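Local coordinates for BH2358 protein (Bacillus halodurans C-125, PDB 2RBD) that is of unknown biochemical function but probably serves as a spore coat protein, built as a four-helix bundle of the ferritin clan and assembled with three further copies, at residues P13-Y16 with G17-F20; G44-D47 with L48-L51; L66-L69 with L70-G74. All blocks are in the same frame, centred on the assembly; numbering follows the deposited sequence.

How the interactions relate
All three contacts are local and sit at helix ends. Interactions 1 and 3 lie at the same end of the bundle, their centres about 11 Å apart, and they touch where Leu14 CD1 packs 3.6 Å from Asn73 CG; other subunits meet both. Interaction 2 is at the far end, its centre about 38 Å from that of interaction 1. Interactions 2 and 3 are the two ends of one helix, 46-72, while interaction 1 begins helix 16-42. The chemistry follows the setting: interaction 1 is buried and caps with a histidine and a glutamate, interaction 2 is a surface cap rich in charge, and the partly buried interaction 3 ends its helix with side-chain donors from Ser72 and Asn73 on backbone carbonyls.

Interaction 1 of 3, residues P13-Y16 with G17-F20; sequences PLHY and GEVF
His15 O accepts from Val19 N (3.0 Å) and Tyr16 O from Phe20 N, the first backbone bonds of helix 16-42. His15 is the N-cap and forms a capping box with Glu18. The carboxylate reaches back, OE1 accepting from His15 N at 2.9 Å with an N-H...O angle of 163°, on its anti side and well out of its plane. With CG of His15 between the backbone N and the carbonyl carbon (chi1 70°), the ring folds over the first turn, and ND1 takes a weak, bent bond from Gly17 N at 3.0 Å. Glu18 CG lies over one ring face, 3.7 Å from the centroid in a CH-pi contact, and the carboxylate continues the stack with its plane 11° from the ring's. Phe20 of the third subunit also stacks on this ring. Leu14 CB meets Val19 CG2 at 3.7 Å. A water donates to both Pro13 O and Glu18 OE1. Glu18 OE2 accepts from Ile126 N and Arg127 N, and His15 NE2 bonds to Gln124 O. The buried carboxylate thus has N-H groups on both oxygens, probably stabilising its charge, and the cap ties this helix start to the end of helix 100-124 and the short link to helix 128-155.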
# COMPACT_ATOMS: atom_id res chain seq x y z
N PRO A 13 -2.38 2.93 -26.85
CA PRO A 13 -1.09 2.82 -26.15
C PRO A 13 -1.26 2.59 -24.65
O PRO A 13 -2.17 3.13 -24.02
CB PRO A 13 -0.45 4.19 -26.38
CG PRO A 13 -1.54 5.09 -26.66
CD PRO A 13 -2.62 4.29 -27.34
N LEU A 14 -0.35 1.81 -24.09
CA LEU A 14 -0.16 1.75 -22.63
C LEU A 14 0.32 3.09 -22.11
O LEU A 14 1.06 3.82 -22.77
CB LEU A 14 0.87 0.67 -22.25
CG LEU A 14 0.53 -0.79 -22.63
CD1 LEU A 14 1.77 -1.66 -22.63
CD2 LEU A 14 -0.60 -1.33 -21.72
N HIS A 15 -0.10 3.43 -20.90
CA HIS A 15 0.50 4.58 -20.23
C HIS A 15 1.74 4.20 -19.44
O HIS A 15 2.06 3.04 -19.28
CB HIS A 15 -0.53 5.40 -19.43
CG HIS A 15 -1.08 4.77 -18.19
ND1 HIS A 15 -0.34 4.61 -17.03
CD2 HIS A 15 -2.35 4.39 -17.90
CE1 HIS A 15 -1.14 4.13 -16.09
NE2 HIS A 15 -2.36 4.00 -16.58
N TYR A 16 2.52 5.20 -19.06
CA TYR A 16 3.80 4.98 -18.38
C TYR A 16 3.69 4.14 -17.13
O TYR A 16 4.56 3.32 -16.85
CB TYR A 16 4.41 6.32 -18.00
CG TYR A 16 5.34 6.97 -19.01
CD1 TYR A 16 5.15 6.86 -20.36
CD2 TYR A 16 6.37 7.72 -18.56
CE1 TYR A 16 6.02 7.48 -21.26
CE2 TYR A 16 7.23 8.33 -19.43
CZ TYR A 16 7.04 8.22 -20.78
OH TYR A 16 7.95 8.86 -21.64
N GLY A 17 2.60 4.33 -16.39
CA GLY A 17 2.34 3.51 -15.21
C GLY A 17 2.07 2.06 -15.51
O GLY A 17 2.55 1.17 -14.82
N GLU A 18 1.26 1.81 -16.51
CA GLU A 18 1.02 0.46 -16.94
C GLU A 18 2.31 -0.23 -17.37
O GLU A 18 2.54 -1.40 -17.02
CB GLU A 18 0.01 0.46 -18.09
CG GLU A 18 -1.44 0.75 -17.62
CD GLU A 18 -2.42 1.11 -18.75
OE1 GLU A 18 -2.02 1.47 -19.89
OE2 GLU A 18 -3.63 0.96 -18.53
N VAL A 19 3.15 0.47 -18.12
CA VAL A 19 4.42 -0.10 -18.54
C VAL A 19 5.31 -0.39 -17.33
O VAL A 19 5.79 -1.52 -17.15
CB VAL A 19 5.14 0.80 -19.58
CG1 VAL A 19 6.57 0.27 -19.86
CG2 VAL A 19 4.32 0.85 -20.91
N PHE A 20 5.50 0.61 -16.48
CA PHE A 20 6.39 0.40 -15.35
C PHE A 20 5.89 -0.68 -14.40
O PHE A 20 6.66 -1.53 -13.94
CB PHE A 20 6.64 1.71 -14.58
CG PHE A 20 7.56 1.56 -13.43
CD1 PHE A 20 8.91 1.48 -13.64
CD2 PHE A 20 7.08 1.45 -12.15
CE1 PHE A 20 9.80 1.31 -12.59
CE2 PHE A 20 7.97 1.29 -11.10
CZ PHE A 20 9.30 1.21 -11.33
O HOH W 1 -3.60 2.96 -21.55

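Interaction 2 of 3, residues G44-D47 with L48-L51; sequences GDED and LKNL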
# COMPACT_ATOMS: atom_id res chain seq x y z
N GLY A 44 12.45 -29.73 3.30
CA GLY A 44 12.27 -31.14 3.60
C GLY A 44 10.84 -31.58 3.32
O GLY A 44 10.59 -32.61 2.66
N ASP A 45 9.91 -30.77 3.79
CA ASP A 45 8.51 -31.12 3.77
C ASP A 45 7.93 -31.23 2.37
O ASP A 45 7.98 -30.29 1.60
CB ASP A 45 7.76 -30.10 4.59
CG ASP A 45 6.34 -30.49 4.81
OD1 ASP A 45 5.53 -30.24 3.90
OD2 ASP A 45 6.02 -31.03 5.89
N GLU A 46 7.35 -32.38 2.04
CA GLU A 46 6.89 -32.59 0.67
C GLU A 46 5.63 -31.77 0.31
O GLU A 46 5.42 -31.42 -0.87
CB GLU A 46 6.68 -34.10 0.41
CG GLU A 46 7.98 -34.92 0.49
CD GLU A 46 9.13 -34.39 -0.38
OE1 GLU A 46 8.95 -34.21 -1.59
OE2 GLU A 46 10.23 -34.17 0.17
N ASP A 47 4.80 -31.48 1.30
CA ASP A 47 3.61 -30.67 1.08
C ASP A 47 3.99 -29.22 0.76
O ASP A 47 3.42 -28.60 -0.12
CB ASP A 47 2.69 -30.71 2.30
CG ASP A 47 2.16 -32.12 2.60
OD1 ASP A 47 1.72 -32.75 1.63
OD2 ASP A 47 2.19 -32.56 3.78
N LEU A 48 4.99 -28.71 1.46
CA LEU A 48 5.49 -27.38 1.15
C LEU A 48 6.15 -27.40 -0.22
O LEU A 48 5.92 -26.48 -1.03
CB LEU A 48 6.47 -26.94 2.23
CG LEU A 48 7.21 -25.62 1.98
CD1 LEU A 48 6.23 -24.50 1.74
CD2 LEU A 48 8.14 -25.28 3.18
N LYS A 49 6.94 -28.42 -0.52
CA LYS A 49 7.59 -28.51 -1.82
C LYS A 49 6.57 -28.47 -2.96
O LYS A 49 6.76 -27.80 -3.98
CB LYS A 49 8.38 -29.80 -1.89
CG LYS A 49 9.53 -29.76 -2.84
CD LYS A 49 10.44 -31.02 -2.69
CE LYS A 49 10.99 -31.22 -1.26
NZ LYS A 49 11.81 -32.47 -1.13
N ASN A 50 5.46 -29.18 -2.78
CA ASN A 50 4.46 -29.20 -3.81
C ASN A 50 3.88 -27.82 -4.06
O ASN A 50 3.60 -27.45 -5.19
CB ASN A 50 3.31 -30.12 -3.43
CG ASN A 50 3.65 -31.60 -3.62
OD1 ASN A 50 4.52 -31.97 -4.40
ND2 ASN A 50 2.93 -32.45 -2.90
N LEU A 51 3.66 -27.06 -3.00
CA LEU A 51 3.11 -25.72 -3.13
C LEU A 51 4.12 -24.74 -3.75
O LEU A 51 3.74 -23.85 -4.51
CB LEU A 51 2.59 -25.22 -1.79
CG LEU A 51 1.21 -25.78 -1.40
CD1 LEU A 51 0.88 -25.58 0.10
CD2 LEU A 51 0.10 -25.16 -2.28
O HOH W 2 0.94 -31.90 -0.98
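Asp45 and Leu48 meet in an N-terminal helix cap, a local surface contact at the start of helix 46-72, just after the short turn that follows helix 16-42. Asp45 is the N-cap residue: its OD1 accepts from Leu48 N at 2.9 Å, with an N-H...O angle of 159°, through the anti lone pair. CG stands anti to the backbone N (chi1 -171°), which carries the carboxylate forward to the amide of Leu48. The carbonyl of the same residue starts the regular ladder, Asp45 O receiving Lys49 N at 3.0 Å, and Glu46 O to Asn50 N and Asp47 O to Leu51 N follow it.

Two polar pairs follow along the first turn. Glu46 and Lys49 run side by side, pointing the same way, and in the modelled conformers their ends close a salt bridge in which NZ of Lys49 donates to OE2 of Glu46 at 2.7 Å, on the syn side and 20° out of the carboxylate plane. Both chains bend to get there, the glutamate at chi2 and the lysine at chi3. Each also has a second position, so the bridge is probably not permanent. One residue along, a water donates to Asp47 OD1 (2.9 Å) and accepts from Asn50 ND2 (2.8 Å), bridging the two side chains.

Lys155 of helix 128-155 forms salt bridges with OD2 of Asp45 and OD2 of Asp47, while Leu48 turns inward onto Ile103 and Leu151. With an alanine at Asp45, Leu48 N is likely to lose its capping acceptor and Lys155 one of its two carboxylates. Three acidic residues cluster at the helix N-terminus, and Asp45 caps it, where the helix dipole would probably stabilise their negative charge; through Lys155 the pairing ties this helix start to helix 128-155.

Interaction 3 of 3, residues L66-L69 with L70-G74; sequences LEEL and LRSNG
Glu68 and Leu69 meet Ser72 and Asn73 at the C-terminal end of helix 46-72, where side chains help to close the last turn. Glu68 O accepts from Ser72 N at 3.0 Å. In the modelled conformer of Ser72, OG sits anti to the carbonyl carbon, beside its own backbone N (chi1 -55°), and also donates to Glu68 O, at 2.7 Å and from the opposite face of the carbonyl plane. Leu69 O is gripped by Asn73 ND2 at 2.8 Å, a straight bond (169°) lying in the plane of the amide, and Ser72 N adds a weak one.

On the exposed side Arg71 bends at chi3 and lays a guanidinium face back over its own helix, with Glu67 O 3.8 Å above the centre of that plane. NH2 then closes a salt bridge to Glu68 OE1 at 2.8 Å on the anti side of the carboxylate, the two side chains crossing at about a right angle with their planes 61° apart. A crystal neighbour also touches Arg71 and may influence this pose.

Inward, Leu66 packs on Phe134 and Phe137 of helix 128-155 and Leu70 on Leu26 of helix 16-42. Asn73 OD1 accepts from Arg127 NH1, and Asn73 O meets His164 of the second subunit. The buried amide of Asn73 is therefore bonded through both its nitrogen and its oxygen, which fixes its rotation and joins this helix end to the loop carrying Arg127.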
# COMPACT_ATOMS: atom_id res chain seq x y z
N LEU A 66 2.41 -11.64 -19.43
CA LEU A 66 3.11 -10.38 -19.27
C LEU A 66 4.14 -10.15 -20.37
O LEU A 66 4.24 -9.05 -20.89
CB LEU A 66 3.80 -10.32 -17.91
CG LEU A 66 2.87 -10.26 -16.71
CD1 LEU A 66 3.63 -10.80 -15.45
CD2 LEU A 66 2.38 -8.89 -16.50
N GLU A 67 4.89 -11.19 -20.69
CA GLU A 67 5.92 -11.06 -21.72
C GLU A 67 5.26 -10.81 -23.07
O GLU A 67 5.75 -10.00 -23.86
CB GLU A 67 6.86 -12.27 -21.71
CG GLU A 67 7.73 -12.28 -20.44
CD GLU A 67 8.79 -13.37 -20.40
OE1 GLU A 67 8.59 -14.43 -21.05
OE2 GLU A 67 9.83 -13.15 -19.74
N GLU A 68 4.13 -11.43 -23.34
CA GLU A 68 3.44 -11.19 -24.61
C GLU A 68 2.93 -9.75 -24.67
O GLU A 68 3.03 -9.08 -25.71
CB GLU A 68 2.31 -12.19 -24.82
CG GLU A 68 1.45 -11.90 -26.08
CD GLU A 68 2.29 -11.85 -27.40
OE1 GLU A 68 3.29 -12.61 -27.53
OE2 GLU A 68 1.93 -11.04 -28.31
N LEU A 69 2.41 -9.25 -23.56
CA LEU A 69 1.97 -7.86 -23.49
C LEU A 69 3.10 -6.90 -23.76
O LEU A 69 3.02 -6.03 -24.63
CB LEU A 69 1.34 -7.56 -22.11
CG LEU A 69 0.88 -6.12 -21.87
CD1 LEU A 69 -0.31 -5.76 -22.76
CD2 LEU A 69 0.57 -5.89 -20.37
N LEU A 70 4.20 -7.08 -23.05
CA LEU A 70 5.36 -6.20 -23.26
C LEU A 70 5.98 -6.33 -24.64
O LEU A 70 6.32 -5.31 -25.26
CB LEU A 70 6.41 -6.39 -22.17
CG LEU A 70 5.92 -6.03 -20.77
CD1 LEU A 70 7.13 -6.16 -19.85
CD2 LEU A 70 5.28 -4.66 -20.69
N ARG A 71 6.10 -7.55 -25.12
CA ARG A 71 6.70 -7.76 -26.46
C ARG A 71 5.85 -7.11 -27.56
O ARG A 71 6.39 -6.62 -28.56
CB ARG A 71 6.89 -9.25 -26.77
CG ARG A 71 8.10 -9.89 -26.10
CD ARG A 71 8.43 -11.25 -26.77
NE ARG A 71 7.19 -12.00 -26.90
CZ ARG A 71 6.81 -12.97 -26.07
NH1 ARG A 71 7.61 -13.40 -25.08
NH2 ARG A 71 5.62 -13.53 -26.25
N SER A 72 4.52 -7.11 -27.39
CA SER A 72 3.62 -6.55 -28.39
C SER A 72 3.54 -5.03 -28.30
O SER A 72 2.92 -4.39 -29.13
CB SER A 72 2.20 -7.08 -28.21
OG SER A 72 2.14 -8.49 -28.22
N ASN A 73 4.12 -4.45 -27.27
CA ASN A 73 4.02 -3.01 -27.08
C ASN A 73 5.38 -2.32 -27.05
O ASN A 73 5.51 -1.19 -26.63
CB ASN A 73 3.22 -2.71 -25.80
CG ASN A 73 1.74 -2.90 -26.00
OD1 ASN A 73 1.04 -1.96 -26.36
ND2 ASN A 73 1.26 -4.12 -25.78
N GLY A 74 6.40 -3.01 -27.53
CA GLY A 74 7.70 -2.40 -27.71
C GLY A 74 8.35 -2.03 -26.41
O GLY A 74 8.97 -1.00 -26.31